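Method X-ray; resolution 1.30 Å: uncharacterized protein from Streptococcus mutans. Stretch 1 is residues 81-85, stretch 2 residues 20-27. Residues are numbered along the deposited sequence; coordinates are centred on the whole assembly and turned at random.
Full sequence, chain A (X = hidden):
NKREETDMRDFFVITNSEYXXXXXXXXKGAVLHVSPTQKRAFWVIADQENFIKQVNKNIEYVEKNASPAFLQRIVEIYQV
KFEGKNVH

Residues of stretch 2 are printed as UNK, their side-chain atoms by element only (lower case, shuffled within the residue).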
# COMPACT_ATOMS: atom_id res chain seq x y z
N LYS A 81 -14.16 -0.80 6.11
CA LYS A 81 -15.10 -1.51 6.96
C LYS A 81 -14.68 -1.35 8.42
O LYS A 81 -13.59 -1.75 8.81
CB LYS A 81 -15.12 -3.00 6.60
CG LYS A 81 -16.08 -3.81 7.48
CD LYS A 81 -15.78 -5.30 7.43
CE LYS A 81 -16.38 -6.03 8.63
NZ LYS A 81 -15.53 -7.19 9.06
N PHE A 82 -15.56 -0.75 9.21
CA PHE A 82 -15.32 -0.53 10.64
C PHE A 82 -15.69 -1.75 11.48
O PHE A 82 -16.70 -2.41 11.22
CB PHE A 82 -16.08 0.71 11.11
CG PHE A 82 -15.39 2.00 10.78
CD1 PHE A 82 -14.64 2.67 11.75
CD2 PHE A 82 -15.43 2.53 9.49
CE1 PHE A 82 -13.97 3.84 11.44
CE2 PHE A 82 -14.75 3.71 9.18
CZ PHE A 82 -14.02 4.36 10.16
N GLU A 83 -14.85 -2.03 12.47
CA GLU A 83 -15.02 -3.15 13.37
C GLU A 83 -14.81 -2.72 14.82
O GLU A 83 -14.24 -1.66 15.09
CB GLU A 83 -14.00 -4.26 13.06
CG GLU A 83 -14.04 -4.77 11.64
CD GLU A 83 -12.92 -5.76 11.34
OE1 GLU A 83 -12.05 -5.97 12.20
OE2 GLU A 83 -12.95 -6.33 10.24
N GLY A 84 -15.23 -3.57 15.75
CA GLY A 84 -14.94 -3.35 17.17
C GLY A 84 -13.60 -3.95 17.56
O GLY A 84 -12.71 -4.12 16.72
N LYS A 85 -13.46 -4.28 18.84
CA LYS A 85 -12.23 -4.90 19.33
C LYS A 85 -12.10 -6.32 18.84
O LYS A 85 -13.10 -6.99 18.55
CB LYS A 85 -12.20 -4.89 20.86
CG LYS A 85 -12.17 -3.51 21.47
CD LYS A 85 -12.16 -3.57 22.99
CE LYS A 85 -12.07 -2.18 23.58
NZ LYS A 85 -12.21 -2.14 25.06
N UNK A 20 -22.64 4.38 18.22
CA UNK A 20 -22.53 3.26 17.28
C UNK A 20 -22.34 3.83 15.88
O UNK A 20 -23.11 4.69 15.44
c UNK A 20 -23.80 2.40 17.29
o UNK A 20 -23.98 1.87 18.61
c UNK A 20 -23.71 1.25 16.29
N UNK A 21 -21.31 3.35 15.19
CA UNK A 21 -21.07 3.71 13.80
C UNK A 21 -20.92 2.42 13.00
O UNK A 21 -20.21 1.51 13.43
c UNK A 21 -18.70 4.21 11.41
c UNK A 21 -19.23 5.55 9.49
c UNK A 21 -19.58 4.95 12.20
c UNK A 21 -20.31 5.99 11.60
c UNK A 21 -18.53 4.50 10.08
c UNK A 21 -20.12 6.29 10.25
c UNK A 21 -19.82 4.59 13.63
N UNK A 22 -21.61 2.33 11.86
CA UNK A 22 -21.55 1.14 11.01
C UNK A 22 -21.80 -0.14 11.82
O UNK A 22 -21.15 -1.18 11.63
c UNK A 22 -20.22 1.07 10.24
N UNK A 23 -22.76 -0.06 12.75
CA UNK A 23 -23.15 -1.20 13.55
C UNK A 23 -22.24 -1.55 14.71
O UNK A 23 -22.52 -2.51 15.42
N UNK A 24 -21.16 -0.78 14.90
CA UNK A 24 -20.17 -1.06 15.94
C UNK A 24 -20.27 -0.03 17.06
O UNK A 24 -20.25 1.17 16.80
c UNK A 24 -18.75 -1.02 15.36
c UNK A 24 -18.61 -1.99 14.17
c UNK A 24 -17.73 -1.33 16.45
N UNK A 25 -20.39 -0.50 18.30
CA UNK A 25 -20.33 0.39 19.45
C UNK A 25 -18.91 0.83 19.75
O UNK A 25 -18.01 -0.00 19.87
c UNK A 25 -20.92 -0.30 20.69
c UNK A 25 -19.69 0.16 22.92
n UNK A 25 -21.33 1.50 22.40
c UNK A 25 -20.86 1.90 23.57
n UNK A 25 -19.86 1.11 23.90
c UNK A 25 -20.63 0.40 21.97
N UNK A 26 -18.74 2.14 19.91
CA UNK A 26 -17.47 2.70 20.37
C UNK A 26 -17.70 3.54 21.63
O UNK A 26 -18.57 4.41 21.64
c UNK A 26 -16.49 2.83 18.02
c UNK A 26 -15.25 1.10 16.87
c UNK A 26 -15.57 1.79 18.03
c UNK A 26 -15.87 1.44 15.68
c UNK A 26 -16.79 2.47 15.64
o UNK A 26 -15.56 0.77 14.52
c UNK A 26 -16.83 3.58 19.29
c UNK A 26 -17.09 3.17 16.81
N UNK A 27 -16.90 3.29 22.67
CA UNK A 27 -16.86 4.21 23.82
C UNK A 27 -16.30 5.56 23.39
O UNK A 27 -15.61 5.67 22.38
c UNK A 27 -16.01 3.63 24.94
O HOH W 1 -19.11 -2.05 9.96

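Position 20 has three side-chain atoms: a carbon bonded to one oxygen and one carbon. That branching is threonine, T20. It does not touch stretch 1.

Position 21 has one carbon followed by a ring of six carbons, with no oxygen. Its CA-to-CB bond points toward stretch 1, and a ring carbon lies 3.7 Å from F82 CD2. The residue is phenylalanine, F21. The atom concerned is CE2, and it sits over one face of the F82 ring.

Position 22 has a single side-chain carbon, which lies 4.2 Å from F82 CB. It is alanine, A22.

Position 23 has no side-chain atoms and makes no contact with stretch 1. It is glycine, G23. Its phi of 79° favours glycine in itself. A type I' turn runs from F21 to position 24, closed by two backbone hydrogen bonds: F21 N to O of position 24, and N of position 24 to F21 O, both 2.9 Å.

Position 24 has three carbons, one carrying the other two. One branch carbon is 3.4 Å from G84 N, and the other is 3.5 Å from F82 O. This is valine, V24, and these atoms are CG1 and CG2 respectively.

Position 25 has one carbon and a five-membered ring of three carbons and two nitrogens. It is histidine, H25. Its CB points sideways. H25 CB is 7.6 Å from G84 CA, and the ring makes no contact with stretch 1.

Position 26 has one carbon, a six-carbon ring and an oxygen on that ring. The oxygen lies 2.8 Å from E83 O. The residue is tyrosine, Y26. Its CB points sideways, but the end of the side chain comes nearer and OH donates a hydrogen bond to E83 O.

Position 27 has one side-chain carbon and makes no contact with stretch 1. It is alanine, A27.

The contact is centred on F82, whose side chain is buried. The edge of F21 meets its face, with ring centroids 5.2 Å apart and planes at 79°. Y26 OH lies near the plane of the F82 ring, at its edge, and is 3.4 Å from F82 CB. V24 packs along the backbone from F82 to G84. The Y26 hydroxyl adds a direct polar tie. A water adds a second link, donating to A22 O at 2.8 Å and to F82 O at 2.7 Å. F21 and A22 thus give F82 apolar contacts, while two backbone carbonyls of stretch 1, F82 O and E83 O, gain polar partners.

Stretch 2 (20-27) TFAGVHYA
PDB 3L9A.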